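Local coordinates for D-alanyl-D-alanine carboxypeptidase (Penicillin binding protein) family protein (Francisella tularensis subsp. tularensis, PDB 6OSU) that probably removes the C-terminal D-alanine from peptidoglycan precursors, as a serine-type D-alanyl-D-alanine carboxypeptidase of the peptidase S11 family, at residues V51-K54 with N55-V58. Numbering follows the deposited sequence.
Sequences VSEK and NMDV
K54 and N55, neighbours where strand 50-54 gives way to a turn, send their side chains out in the same direction, and the lysine's aliphatic part runs alongside the amide: K54 CG lies 3.4 Å from N55 ND2. With CG anti to the backbone N (chi1 178°) the lysine chain sets out beside the asparagine; a bend at the third torsion keeps K54 CE beside the same N55 ND2, at 3.8 Å, and the ammonium group leads on away from the turn. Lysine suits this partly exposed edge because its methylenes can pack while its charge stays apart. The amide of N55 is committed elsewhere, ND2 donating to the backbone O of P38, just ahead of strand 39-44. Asparagine also tolerates the positive phi of 55° found here, a conformation that most residues with a side chain adopt less readily.

On another side of the chain E53 reaches forward to the turn. Glutamate is long enough to fold forward and offer OE2 to M56 N, in the turn's second residue, which donates a hydrogen bond of 3.2 Å, nearly along the carboxylate C-O axis but only moderately straight at 146°. The flexible thioether of M56 lies obliquely against the same side chain, SD 3.7 Å from E53 CG. V58 N bonds back to N55 O at 3.0 Å, closing a type I beta turn at the exit of an outermost strand of the five-stranded antiparallel sheet of the carboxypeptidase domain, a member of the beta-lactamase clan.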
loop_
_atom_site.group_PDB
_atom_site.type_symbol
_atom_site.label_atom_id
_atom_site.label_comp_id
_atom_site.label_asym_id
_atom_site.label_seq_id
_atom_site.Cartn_x
_atom_site.Cartn_y
_atom_site.Cartn_z
ATOM N N VAL A 51 5.394 3.196 10.957
ATOM C CA VAL A 51 5.293 2.722 12.334
ATOM C C VAL A 51 6.280 1.611 12.654
ATOM O O VAL A 51 6.466 1.294 13.841
ATOM C CB VAL A 51 3.857 2.262 12.666
ATOM C CG1 VAL A 51 2.876 3.407 12.459
ATOM C CG2 VAL A 51 3.470 1.050 11.819
ATOM N N SER A 52 6.917 1.012 11.649
ATOM C CA SER A 52 7.861 -0.075 11.853
ATOM C C SER A 52 8.679 -0.239 10.582
ATOM O O SER A 52 8.124 -0.204 9.480
ATOM C CB SER A 52 7.135 -1.382 12.199
ATOM O OG SER A 52 8.048 -2.459 12.335
ATOM N N GLU A 53 9.993 -0.402 10.735
ATOM C CA GLU A 53 10.848 -0.613 9.572
ATOM C C GLU A 53 12.227 -1.061 10.024
ATOM O O GLU A 53 12.680 -0.716 11.119
ATOM C CB GLU A 53 10.962 0.657 8.714
ATOM C CG GLU A 53 11.639 1.844 9.397
ATOM C CD GLU A 53 13.151 1.844 9.237
ATOM O OE1 GLU A 53 13.825 2.628 9.934
ATOM O OE2 GLU A 53 13.671 1.058 8.418
ATOM N N LYS A 54 12.886 -1.833 9.161
ATOM C CA LYS A 54 14.312 -2.112 9.274
ATOM C C LYS A 54 14.922 -2.043 7.883
ATOM O O LYS A 54 14.379 -2.626 6.938
ATOM C CB LYS A 54 14.598 -3.485 9.904
ATOM C CG LYS A 54 16.092 -3.811 9.970
ATOM C CD LYS A 54 16.393 -5.061 10.799
ATOM C CE LYS A 54 16.286 -6.338 9.975
ATOM N NZ LYS A 54 16.704 -7.537 10.760
ATOM N N ASN A 55 16.038 -1.321 7.764
ATOM C CA ASN A 55 16.794 -1.229 6.512
ATOM C C ASN A 55 15.908 -0.772 5.357
ATOM O O ASN A 55 16.079 -1.194 4.211
ATOM C CB ASN A 55 17.463 -2.567 6.182
ATOM C CG ASN A 55 18.500 -2.969 7.206
ATOM O OD1 ASN A 55 19.333 -2.157 7.615
ATOM N ND2 ASN A 55 18.457 -4.229 7.627
ATOM N N MET A 56 14.947 0.107 5.656
ATOM C CA MET A 56 13.920 0.440 4.675
ATOM C C MET A 56 14.468 1.164 3.452
ATOM O O MET A 56 13.746 1.279 2.457
ATOM C CB MET A 56 12.816 1.285 5.317
ATOM C CG MET A 56 13.228 2.703 5.667
ATOM S SD MET A 56 11.826 3.707 6.199
ATOM C CE MET A 56 12.649 5.242 6.617
ATOM N N ASP A 57 15.715 1.634 3.491
ATOM C CA ASP A 57 16.326 2.332 2.369
ATOM C C ASP A 57 17.473 1.554 1.735
ATOM O O ASP A 57 18.160 2.090 0.861
ATOM C CB ASP A 57 16.819 3.712 2.809
ATOM C CG ASP A 57 15.681 4.656 3.133
ATOM O OD1 ASP A 57 14.668 4.654 2.397
ATOM O OD2 ASP A 57 15.795 5.396 4.130
ATOM N N VAL A 58 17.694 0.307 2.148
ATOM C CA VAL A 58 18.756 -0.510 1.570
ATOM C C VAL A 58 18.282 -1.058 0.232
ATOM O O VAL A 58 17.167 -1.579 0.117
ATOM C CB VAL A 58 19.160 -1.642 2.530
ATOM C CG1 VAL A 58 20.184 -2.560 1.875
ATOM C CG2 VAL A 58 19.719 -1.066 3.824
#